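Local coordinates for petrobactin biosynthesis protein AsbB (Bacillus anthracis, PDB 3TO3) that catalyses the ATP-dependent condensation of spermidine with citryl-spermidine intermediates in the biosynthesis of the siderophore petrobactin, as a homodimer of the IucA/IucC family, at residues B[391-396]-B[521-526]; B[408-413]-B[526-531]; B[155-160]-B[386-391]. One frame throughout, in Å; residues are numbered along the deposited sequence.

Interaction 1: residues B[391-396]-B[521-526]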
loop_
_atom_site.group_PDB
_atom_site.type_symbol
_atom_site.label_atom_id
_atom_site.label_comp_id
_atom_site.label_asym_id
_atom_site.label_seq_id
_atom_site.Cartn_x
_atom_site.Cartn_y
_atom_site.Cartn_z
ATOM N N TYR B 391 -22.715 -25.603 0.240
ATOM C CA TYR B 391 -23.114 -25.006 -1.035
ATOM C C TYR B 391 -21.998 -24.801 -2.058
ATOM O O TYR B 391 -22.213 -24.164 -3.070
ATOM C CB TYR B 391 -23.999 -23.768 -0.854
ATOM C CG TYR B 391 -23.572 -22.810 0.232
ATOM C CD1 TYR B 391 -22.662 -21.770 -0.033
ATOM C CD2 TYR B 391 -24.076 -22.926 1.530
ATOM C CE1 TYR B 391 -22.264 -20.859 0.971
ATOM C CE2 TYR B 391 -23.672 -22.019 2.555
ATOM C CZ TYR B 391 -22.784 -20.985 2.259
ATOM O OH TYR B 391 -22.395 -20.093 3.256
ATOM N N ALA B 392 -20.786 -25.257 -1.754
ATOM C CA ALA B 392 -19.706 -25.216 -2.752
ATOM C C ALA B 392 -19.961 -26.169 -3.913
ATOM O O ALA B 392 -20.700 -27.140 -3.771
ATOM C CB ALA B 392 -18.345 -25.528 -2.117
ATOM N N LYS B 393 -19.321 -25.898 -5.043
ATOM C CA LYS B 393 -19.383 -26.781 -6.207
ATOM C C LYS B 393 -17.986 -27.141 -6.695
ATOM O O LYS B 393 -17.016 -26.440 -6.395
ATOM C CB LYS B 393 -20.141 -26.108 -7.346
ATOM C CG LYS B 393 -21.579 -25.817 -7.049
ATOM C CD LYS B 393 -22.082 -24.798 -8.033
ATOM C CE LYS B 393 -23.154 -23.923 -7.419
ATOM N NZ LYS B 393 -24.041 -23.348 -8.485
ATOM N N GLU B 394 -17.895 -28.245 -7.434
ATOM C CA GLU B 394 -16.658 -28.693 -8.071
ATOM C C GLU B 394 -16.377 -27.810 -9.279
ATOM O O GLU B 394 -17.290 -27.151 -9.793
ATOM C CB GLU B 394 -16.768 -30.157 -8.527
ATOM C CG GLU B 394 -17.051 -31.169 -7.441
ATOM C CD GLU B 394 -15.834 -31.478 -6.561
ATOM O OE1 GLU B 394 -14.875 -30.669 -6.513
ATOM O OE2 GLU B 394 -15.844 -32.546 -5.910
ATOM N N LYS B 395 -15.138 -27.818 -9.764
ATOM C CA LYS B 395 -14.818 -26.981 -10.908
ATOM C C LYS B 395 -15.873 -27.100 -12.012
ATOM O O LYS B 395 -16.228 -26.088 -12.639
ATOM C CB LYS B 395 -13.429 -27.292 -11.460
ATOM C CG LYS B 395 -12.915 -26.225 -12.451
ATOM C CD LYS B 395 -11.475 -26.509 -12.902
ATOM C CE LYS B 395 -10.710 -25.233 -13.250
ATOM N NZ LYS B 395 -9.291 -25.537 -13.623
ATOM N N ASP B 396 -16.385 -28.318 -12.232
ATOM C CA ASP B 396 -17.341 -28.589 -13.329
ATOM C C ASP B 396 -18.807 -28.275 -12.973
ATOM O O ASP B 396 -19.719 -28.512 -13.791
ATOM C CB ASP B 396 -17.234 -30.041 -13.838
ATOM C CG ASP B 396 -17.770 -31.079 -12.829
ATOM O OD1 ASP B 396 -18.377 -30.692 -11.796
ATOM O OD2 ASP B 396 -17.587 -32.296 -13.070
ATOM N N ALA B 521 -30.225 -23.156 -0.520
ATOM C CA ALA B 521 -31.514 -23.169 -1.199
ATOM C C ALA B 521 -31.355 -22.835 -2.690
ATOM O O ALA B 521 -31.998 -23.432 -3.548
ATOM C CB ALA B 521 -32.484 -22.193 -0.531
ATOM N N PHE B 522 -30.479 -21.897 -3.001
ATOM C CA PHE B 522 -30.167 -21.615 -4.404
ATOM C C PHE B 522 -29.575 -22.811 -5.170
ATOM O O PHE B 522 -29.914 -23.049 -6.325
ATOM C CB PHE B 522 -29.192 -20.438 -4.506
ATOM C CG PHE B 522 -29.786 -19.122 -4.115
ATOM C CD1 PHE B 522 -31.103 -18.835 -4.394
ATOM C CD2 PHE B 522 -29.020 -18.173 -3.463
ATOM C CE1 PHE B 522 -31.637 -17.621 -4.032
ATOM C CE2 PHE B 522 -29.550 -16.978 -3.089
ATOM C CZ PHE B 522 -30.860 -16.698 -3.374
ATOM N N VAL B 523 -28.658 -23.528 -4.527
ATOM C CA VAL B 523 -28.007 -24.667 -5.130
ATOM C C VAL B 523 -29.019 -25.788 -5.350
ATOM O O VAL B 523 -29.083 -26.376 -6.418
ATOM C CB VAL B 523 -26.827 -25.156 -4.283
ATOM C CG1 VAL B 523 -26.389 -26.517 -4.747
ATOM C CG2 VAL B 523 -25.668 -24.185 -4.392
ATOM N N LEU B 524 -29.865 -26.022 -4.362
ATOM C CA LEU B 524 -30.845 -27.073 -4.482
ATOM C C LEU B 524 -31.820 -26.768 -5.622
ATOM O O LEU B 524 -32.098 -27.649 -6.438
ATOM C CB LEU B 524 -31.558 -27.321 -3.146
ATOM C CG LEU B 524 -30.659 -27.853 -2.023
ATOM C CD1 LEU B 524 -31.500 -28.148 -0.800
ATOM C CD2 LEU B 524 -29.828 -29.110 -2.429
ATOM N N ALA B 525 -32.327 -25.530 -5.682
ATOM C CA ALA B 525 -33.218 -25.121 -6.787
ATOM C C ALA B 525 -32.574 -25.249 -8.179
ATOM O O ALA B 525 -33.173 -25.796 -9.116
ATOM C CB ALA B 525 -33.736 -23.691 -6.600
ATOM N N ASP B 526 -31.366 -24.725 -8.336
ATOM C CA ASP B 526 -30.833 -24.675 -9.686
ATOM C C ASP B 526 -30.228 -25.987 -10.167
ATOM O O ASP B 526 -30.241 -26.268 -11.342
ATOM C CB ASP B 526 -29.915 -23.466 -9.864
ATOM C CG ASP B 526 -30.646 -22.133 -9.567
ATOM O OD1 ASP B 526 -31.721 -21.867 -10.167
ATOM O OD2 ASP B 526 -30.159 -21.374 -8.706
#

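Interaction 2: residues B[408-413]-B[526-531]. With EDO (1,2-ethanediol), chain H.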
loop_
_atom_site.group_PDB
_atom_site.type_symbol
_atom_site.label_atom_id
_atom_site.label_comp_id
_atom_site.label_asym_id
_atom_site.label_seq_id
_atom_site.Cartn_x
_atom_site.Cartn_y
_atom_site.Cartn_z
ATOM N N TYR B 408 -28.779 -40.157 0.938
ATOM C CA TYR B 408 -29.844 -40.007 1.928
ATOM C C TYR B 408 -31.168 -39.456 1.435
ATOM O O TYR B 408 -32.184 -39.540 2.141
ATOM C CB TYR B 408 -29.358 -39.168 3.103
ATOM C CG TYR B 408 -28.120 -39.727 3.703
ATOM C CD1 TYR B 408 -26.880 -39.178 3.418
ATOM C CD2 TYR B 408 -28.184 -40.821 4.551
ATOM C CE1 TYR B 408 -25.724 -39.708 3.976
ATOM C CE2 TYR B 408 -27.048 -41.360 5.112
ATOM C CZ TYR B 408 -25.815 -40.812 4.821
ATOM O OH TYR B 408 -24.683 -41.368 5.380
ATOM N N GLY B 409 -31.178 -38.933 0.219
ATOM C CA GLY B 409 -32.353 -38.222 -0.267
ATOM C C GLY B 409 -32.259 -36.767 0.167
ATOM O O GLY B 409 -31.702 -36.461 1.212
ATOM N N ILE B 410 -32.826 -35.872 -0.622
ATOM C CA ILE B 410 -32.648 -34.459 -0.410
ATOM C C ILE B 410 -33.436 -33.963 0.776
ATOM O O ILE B 410 -32.889 -33.288 1.658
ATOM C CB ILE B 410 -33.060 -33.656 -1.658
ATOM C CG1 ILE B 410 -32.095 -33.926 -2.802
ATOM C CG2 ILE B 410 -33.104 -32.174 -1.366
ATOM C CD1 ILE B 410 -32.353 -33.042 -4.027
ATOM N N GLU B 411 -34.722 -34.278 0.794
ATOM C CA GLU B 411 -35.559 -33.816 1.879
ATOM C C GLU B 411 -35.036 -34.366 3.207
ATOM O O GLU B 411 -34.935 -33.625 4.172
ATOM C CB GLU B 411 -37.028 -34.185 1.686
ATOM C CG GLU B 411 -37.924 -33.621 2.796
ATOM C CD GLU B 411 -39.391 -34.040 2.695
ATOM O OE1 GLU B 411 -40.087 -33.956 3.727
ATOM O OE2 GLU B 411 -39.858 -34.444 1.605
ATOM N N ASN B 412 -34.681 -35.646 3.259
ATOM C CA ASN B 412 -34.167 -36.188 4.518
ATOM C C ASN B 412 -32.881 -35.538 4.965
ATOM O O ASN B 412 -32.674 -35.328 6.157
ATOM C CB ASN B 412 -33.943 -37.702 4.463
ATOM C CG ASN B 412 -35.204 -38.450 4.202
ATOM O OD1 ASN B 412 -36.296 -37.952 4.488
ATOM N ND2 ASN B 412 -35.078 -39.653 3.632
ATOM N N TRP B 413 -32.002 -35.257 4.011
ATOM C CA TRP B 413 -30.711 -34.686 4.344
ATOM C C TRP B 413 -30.914 -33.256 4.847
ATOM O O TRP B 413 -30.340 -32.855 5.844
ATOM C CB TRP B 413 -29.774 -34.711 3.132
ATOM C CG TRP B 413 -28.362 -34.316 3.453
ATOM C CD1 TRP B 413 -27.356 -35.140 3.884
ATOM C CD2 TRP B 413 -27.805 -33.003 3.394
ATOM N NE1 TRP B 413 -26.208 -34.425 4.084
ATOM C CE2 TRP B 413 -26.451 -33.109 3.787
ATOM C CE3 TRP B 413 -28.317 -31.745 3.031
ATOM C CZ2 TRP B 413 -25.598 -31.997 3.845
ATOM C CZ3 TRP B 413 -27.492 -30.655 3.084
ATOM C CH2 TRP B 413 -26.135 -30.785 3.484
ATOM N N ASP B 526 -31.366 -24.725 -8.336
ATOM C CA ASP B 526 -30.833 -24.675 -9.686
ATOM C C ASP B 526 -30.228 -25.987 -10.167
ATOM O O ASP B 526 -30.241 -26.268 -11.342
ATOM C CB ASP B 526 -29.915 -23.466 -9.864
ATOM C CG ASP B 526 -30.646 -22.133 -9.567
ATOM O OD1 ASP B 526 -31.721 -21.867 -10.167
ATOM O OD2 ASP B 526 -30.159 -21.374 -8.706
ATOM N N LYS B 527 -29.639 -26.747 -9.260
ATOM C CA LYS B 527 -29.113 -28.065 -9.578
ATOM C C LYS B 527 -30.077 -29.259 -9.540
ATOM O O LYS B 527 -29.917 -30.225 -10.285
ATOM C CB LYS B 527 -27.880 -28.350 -8.720
ATOM C CG LYS B 527 -26.794 -27.272 -8.871
ATOM C CD LYS B 527 -26.358 -27.163 -10.321
ATOM C CE LYS B 527 -24.958 -26.592 -10.379
ATOM N NZ LYS B 527 -24.425 -26.391 -11.765
ATOM N N TYR B 528 -30.904 -29.290 -8.520
ATOM C CA TYR B 528 -31.873 -30.353 -8.341
ATOM C C TYR B 528 -33.343 -30.054 -8.598
ATOM O O TYR B 528 -34.187 -30.926 -8.396
ATOM C CB TYR B 528 -31.627 -31.071 -7.013
ATOM C CG TYR B 528 -30.153 -31.416 -6.810
ATOM C CD1 TYR B 528 -29.587 -32.499 -7.448
ATOM C CD2 TYR B 528 -29.328 -30.633 -6.024
ATOM C CE1 TYR B 528 -28.242 -32.822 -7.284
ATOM C CE2 TYR B 528 -27.966 -30.947 -5.850
ATOM C CZ TYR B 528 -27.443 -32.050 -6.485
ATOM O OH TYR B 528 -26.120 -32.402 -6.350
ATOM N N GLU B 529 -33.676 -28.816 -8.946
ATOM C CA GLU B 529 -35.094 -28.468 -9.122
ATOM C C GLU B 529 -35.876 -28.605 -7.827
ATOM O O GLU B 529 -37.081 -28.823 -7.844
ATOM C CB GLU B 529 -35.781 -29.357 -10.168
ATOM C CG GLU B 529 -34.969 -29.636 -11.402
ATOM C CD GLU B 529 -34.475 -28.370 -12.054
ATOM O OE1 GLU B 529 -35.325 -27.589 -12.547
ATOM O OE2 GLU B 529 -33.239 -28.154 -12.069
ATOM N N TRP B 530 -35.191 -28.495 -6.703
ATOM C CA TRP B 530 -35.873 -28.382 -5.421
ATOM C C TRP B 530 -36.291 -26.915 -5.289
ATOM O O TRP B 530 -35.457 -25.998 -5.311
ATOM C CB TRP B 530 -34.937 -28.800 -4.286
ATOM C CG TRP B 530 -35.623 -28.972 -3.000
ATOM C CD1 TRP B 530 -35.760 -28.045 -2.002
ATOM C CD2 TRP B 530 -36.271 -30.145 -2.547
ATOM N NE1 TRP B 530 -36.463 -28.576 -0.955
ATOM C CE2 TRP B 530 -36.793 -29.867 -1.266
ATOM C CE3 TRP B 530 -36.457 -31.411 -3.091
ATOM C CZ2 TRP B 530 -37.500 -30.803 -0.534
ATOM C CZ3 TRP B 530 -37.163 -32.337 -2.361
ATOM C CH2 TRP B 530 -37.678 -32.032 -1.098
ATOM N N LYS B 531 -37.595 -26.706 -5.177
ATOM C CA LYS B 531 -38.173 -25.379 -5.179
ATOM C C LYS B 531 -37.809 -24.655 -3.899
ATOM O O LYS B 531 -37.724 -25.270 -2.828
ATOM C CB LYS B 531 -39.698 -25.458 -5.340
ATOM C CG LYS B 531 -40.195 -25.527 -6.804
ATOM C CD LYS B 531 -41.689 -25.905 -6.898
ATOM C CE LYS B 531 -42.631 -24.835 -6.334
ATOM N NZ LYS B 531 -42.715 -23.607 -7.194
HETATM C C1 EDO H . -40.875 -29.508 -5.266
HETATM O O1 EDO H . -40.516 -28.143 -5.380
HETATM C C2 EDO H . -39.713 -30.217 -4.601
HETATM O O2 EDO H . -39.667 -31.535 -5.159
#

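Interaction 3: residues B[155-160]-B[386-391]. With ATP (adenosine-5'-triphosphate), chain E.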
loop_
_atom_site.group_PDB
_atom_site.type_symbol
_atom_site.label_atom_id
_atom_site.label_comp_id
_atom_site.label_asym_id
_atom_site.label_seq_id
_atom_site.Cartn_x
_atom_site.Cartn_y
_atom_site.Cartn_z
ATOM N N ASN B 155 -8.885 -26.251 2.732
ATOM C CA ASN B 155 -8.021 -25.724 1.666
ATOM C C ASN B 155 -8.457 -26.067 0.241
ATOM O O ASN B 155 -8.021 -25.426 -0.717
ATOM C CB ASN B 155 -6.563 -26.134 1.879
ATOM C CG ASN B 155 -6.031 -25.688 3.233
ATOM O OD1 ASN B 155 -5.993 -26.463 4.200
ATOM N ND2 ASN B 155 -5.642 -24.422 3.317
ATOM N N HIS B 156 -9.335 -27.049 0.090
ATOM C CA HIS B 156 -9.840 -27.347 -1.248
ATOM C C HIS B 156 -11.109 -26.583 -1.671
ATOM O O HIS B 156 -11.433 -26.535 -2.865
ATOM C CB HIS B 156 -9.896 -28.860 -1.523
ATOM C CG HIS B 156 -8.538 -29.469 -1.720
ATOM N ND1 HIS B 156 -7.784 -29.255 -2.857
ATOM C CD2 HIS B 156 -7.780 -30.250 -0.909
ATOM C CE1 HIS B 156 -6.630 -29.893 -2.745
ATOM N NE2 HIS B 156 -6.602 -30.504 -1.573
ATOM N N LEU B 157 -11.779 -25.906 -0.734
ATOM C CA LEU B 157 -12.838 -25.031 -1.207
ATOM C C LEU B 157 -12.158 -23.701 -1.396
ATOM O O LEU B 157 -11.940 -22.933 -0.455
ATOM C CB LEU B 157 -13.916 -24.833 -0.144
ATOM C CG LEU B 157 -14.516 -25.999 0.615
ATOM C CD1 LEU B 157 -15.289 -25.408 1.793
ATOM C CD2 LEU B 157 -15.399 -26.826 -0.302
ATOM N N ILE B 158 -11.907 -23.403 -2.650
ATOM C CA ILE B 158 -11.170 -22.212 -3.001
ATOM C C ILE B 158 -12.077 -21.079 -3.475
ATOM O O ILE B 158 -11.591 -20.045 -3.898
ATOM C CB ILE B 158 -10.051 -22.540 -4.005
ATOM C CG1 ILE B 158 -10.657 -22.867 -5.381
ATOM C CG2 ILE B 158 -9.139 -23.704 -3.431
ATOM C CD1 ILE B 158 -9.617 -23.047 -6.435
ATOM N N ASP B 159 -13.390 -21.282 -3.454
ATOM C CA ASP B 159 -14.265 -20.317 -4.132
ATOM C C ASP B 159 -14.468 -18.999 -3.382
ATOM O O ASP B 159 -14.654 -17.943 -4.000
ATOM C CB ASP B 159 -15.599 -20.956 -4.562
ATOM C CG ASP B 159 -15.441 -21.874 -5.799
ATOM O OD1 ASP B 159 -14.598 -21.552 -6.671
ATOM O OD2 ASP B 159 -16.141 -22.918 -5.884
ATOM N N GLY B 160 -14.395 -19.041 -2.055
ATOM C CA GLY B 160 -14.603 -17.827 -1.293
ATOM C C GLY B 160 -16.062 -17.412 -1.362
ATOM O O GLY B 160 -16.955 -18.196 -1.699
ATOM N N PRO B 386 -16.441 -27.576 6.512
ATOM C CA PRO B 386 -16.824 -26.175 6.726
ATOM C C PRO B 386 -18.215 -25.908 6.192
ATOM O O PRO B 386 -18.572 -26.401 5.123
ATOM C CB PRO B 386 -15.800 -25.384 5.912
ATOM C CG PRO B 386 -14.990 -26.389 5.152
ATOM C CD PRO B 386 -15.150 -27.712 5.820
ATOM N N PHE B 387 -18.994 -25.117 6.909
ATOM C CA PHE B 387 -20.404 -25.023 6.587
ATOM C C PHE B 387 -20.666 -24.436 5.197
ATOM O O PHE B 387 -21.532 -24.922 4.489
ATOM C CB PHE B 387 -21.173 -24.312 7.688
ATOM C CG PHE B 387 -22.659 -24.493 7.611
ATOM C CD1 PHE B 387 -23.269 -25.535 8.269
ATOM C CD2 PHE B 387 -23.442 -23.625 6.870
ATOM C CE1 PHE B 387 -24.646 -25.692 8.220
ATOM C CE2 PHE B 387 -24.800 -23.788 6.811
ATOM C CZ PHE B 387 -25.407 -24.821 7.497
ATOM N N ASN B 388 -19.901 -23.434 4.780
ATOM C CA ASN B 388 -20.028 -22.964 3.402
ATOM C C ASN B 388 -19.613 -24.016 2.342
ATOM O O ASN B 388 -19.928 -23.892 1.168
ATOM C CB ASN B 388 -19.284 -21.643 3.183
ATOM C CG ASN B 388 -17.777 -21.778 3.365
ATOM O OD1 ASN B 388 -17.299 -22.447 4.288
ATOM N ND2 ASN B 388 -17.021 -21.123 2.490
ATOM N N GLY B 389 -18.917 -25.059 2.751
ATOM C CA GLY B 389 -18.702 -26.165 1.844
ATOM C C GLY B 389 -19.998 -26.788 1.340
ATOM O O GLY B 389 -20.077 -27.249 0.207
ATOM N N LEU B 390 -21.027 -26.790 2.174
ATOM C CA LEU B 390 -22.287 -27.427 1.812
ATOM C C LEU B 390 -22.918 -26.878 0.516
ATOM O O LEU B 390 -23.659 -27.577 -0.164
ATOM C CB LEU B 390 -23.262 -27.355 2.970
ATOM C CG LEU B 390 -22.734 -27.957 4.289
ATOM C CD1 LEU B 390 -23.697 -27.700 5.401
ATOM C CD2 LEU B 390 -22.398 -29.431 4.220
ATOM N N TYR B 391 -22.715 -25.603 0.240
ATOM C CA TYR B 391 -23.114 -25.006 -1.035
ATOM C C TYR B 391 -21.998 -24.801 -2.058
ATOM O O TYR B 391 -22.213 -24.164 -3.070
ATOM C CB TYR B 391 -23.999 -23.768 -0.854
ATOM C CG TYR B 391 -23.572 -22.810 0.232
ATOM C CD1 TYR B 391 -22.662 -21.770 -0.033
ATOM C CD2 TYR B 391 -24.076 -22.926 1.530
ATOM C CE1 TYR B 391 -22.264 -20.859 0.971
ATOM C CE2 TYR B 391 -23.672 -22.019 2.555
ATOM C CZ TYR B 391 -22.784 -20.985 2.259
ATOM O OH TYR B 391 -22.395 -20.093 3.256
HETATM P PB ATP E . -11.560 -14.968 10.612
HETATM O O1B ATP E . -10.065 -14.811 10.506
HETATM O O2B ATP E . -12.119 -13.890 11.502
HETATM O O3B ATP E . -11.901 -16.399 11.170
HETATM P PA ATP E . -12.136 -13.602 8.333
HETATM O O1A ATP E . -10.882 -12.838 8.711
HETATM O O2A ATP E . -13.404 -12.774 8.509
HETATM O O3A ATP E . -12.244 -14.882 9.208
HETATM O "O5'" ATP E . -11.983 -14.021 6.827
HETATM C "C5'" ATP E . -12.569 -15.174 6.350
HETATM C "C4'" ATP E . -12.717 -15.280 4.938
HETATM O "O4'" ATP E . -13.743 -16.282 4.622
HETATM C "C3'" ATP E . -13.201 -14.003 4.365
HETATM O "O3'" ATP E . -12.299 -13.530 3.441
HETATM C "C2'" ATP E . -14.489 -14.335 3.731
HETATM O "O2'" ATP E . -14.665 -13.623 2.580
HETATM C "C1'" ATP E . -14.341 -15.793 3.460
HETATM N N9 ATP E . -15.554 -16.493 3.134
HETATM C C8 ATP E . -15.698 -17.289 2.059
HETATM N N7 ATP E . -16.947 -17.775 2.072
HETATM C C5 ATP E . -17.602 -17.300 3.155
HETATM C C6 ATP E . -18.901 -17.485 3.649
HETATM N N6 ATP E . -19.817 -18.332 2.936
HETATM N N1 ATP E . -19.267 -16.856 4.791
HETATM C C2 ATP E . -18.393 -16.062 5.445
HETATM N N3 ATP E . -17.135 -15.863 4.992
HETATM C C4 ATP E . -16.710 -16.468 3.851
HETATM O O HOH W 1 -18.254 -19.831 0.319
#

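Interaction 1: residues B[391-396]-B[521-526]
Val-523 meets both Tyr-391 and Lys-393 through a single methyl, CG2, which it holds out from helix 502-528 toward the loop that follows strand 383-386. From CB the valine forks: CG1 lies anti to the backbone N (chi1 166°), and this leaves CG2 beside that nitrogen, directed at the loop. CG2 lies 3.7 Å from the carbonyl O of Tyr-391 and 3.9 Å from CB of the same residue, so the methyl rests against the root of the tyrosine and the start of its peptide, not against its ring. The carbonyl O receives no N-H from the helix segment here; its contact with the methyl is plain van der Waals packing.

Lys-393 comes to the same methyl from farther along the loop. Its chain bends at chi3, and the penultimate carbon CE stops 3.9 Å from CG2 of Val-523, the two side chains approaching tip to tip. The ammonium turns away from the methyl and lies beside Lys-527, and NZ remains 6.4 Å from OD2 of Asp-526, a separation that allows at most a weak electrostatic attraction. Asp-526 spends its carboxylate on salt bridges to Arg-73 and Arg-75.

Beyond CB, the tyrosine ring leads away from Val-523 and toward the nucleotide. Its hydroxyl is hydrogen-bonded to Asn-516, about two turns before the valine on the same helix. The valine therefore packs behind an experimentally established nucleotide-binding residue, in a loop-on-helix contact at the back of the adenine end of the ATP site.

Interaction 2: residues B[408-413]-B[526-531]
Ile-410 lays its CG2 methyl over one face of the Trp-530 indole, 4.0 Å from the centroid of the six-membered ring and 19° off its normal, a CH-pi contact. With CG2 anti to the backbone N and CG1 beside it (chi1 -68°), the two branches of the isoleucine serve different partners. CG1 carries CD1 to Tyr-528, where it lies 3.7 Å from CB and 3.9 Å from CG, at the root of the phenol and oblique to the ring. The tyrosine hydroxyl is hydrogen-bonded to Asp-402, while Leu-405 of helix 402-408 packs on both Ile-410 and Tyr-528.

Glu-411, the next residue of the helix, adds its CB to the far rim of the indole, 3.6 Å from CH2 of Trp-530. Its carboxylate turns to Arg-415 in a salt bridge, so only the aliphatic base of the glutamate serves the contact. Over the opposite face of the indole lies an ethanediol, probably from the crystallisation liquor, whose placement is less certain.

The contact joins the first turn of helix 410-432 to the end of helix 502-528 and the short link into helix 532-547, where Glu-529 has positive phi. It is built from aliphatic carbons against aromatic surfaces, and the hydroxyl of Tyr-528 and the carboxylate of Glu-411 find their partners beyond the two segments, which implies cohesion by dispersion and the hydrophobic effect at the protein surface.

Interaction 3: residues B[155-160]-B[386-391]
A water molecule joins Gly-160 to Asn-388 beside the adenine: it donates to the carbonyl O of Gly-160 at 2.9 Å and accepts from ND2 of Asn-388 at 2.8 Å. The adenine N6 makes a third, weak bond to it. Asn-388 reaches this place with CG between its backbone N and carbonyl carbon (chi1 64°), and its CB lies 3.4 Å from N6 of ATP. The amide nitrogen is also hydrogen-bonded to Gln-282, a second partner that should limit rotation of the group. N6 donates in addition to OH of Tyr-391 at 3.1 Å, with a bent N-H...O angle of 139°, approaching near the plane of the phenol at its edge.

Together these groups form the adenine end of the ATP pocket in this IucA/IucC-type synthetase, whose other ATP ligands include Ser-283, Arg-285, Lys-299 and Arg-311.

The two segments meet directly through Leu-157, just past the end of helix 150-156. Its CD1 methyl sits in the corner formed by CG of Pro-386 and CA of Gly-389, 3.5 Å from each atom. The bare CA of the glycine lets the methyl come close to the backbone of the turn.

How the interactions relate
Along the chain, interaction 3 closes at Tyr-391, where interaction 1 opens; the segments of interactions 1 and 2 then alternate. Interaction 1 lies in the middle, its centre about 11 Å from each of the others, whose centres are about 19 Å apart. It shares Tyr-391 with the buried contact at the nucleotide and Asp-526, on helix 502-528, with the surface contact. Small contacts close the gaps: Ala-392 CB packs 3.7 Å from Leu-157 CD2, and Trp-413 touches Leu-390. The three thus form a continuous path from the adenine pocket along helix 502-528 to the protein surface, so that parts of the chain belonging to the IucA/IucC and FhuF-like sequence families pack against each other.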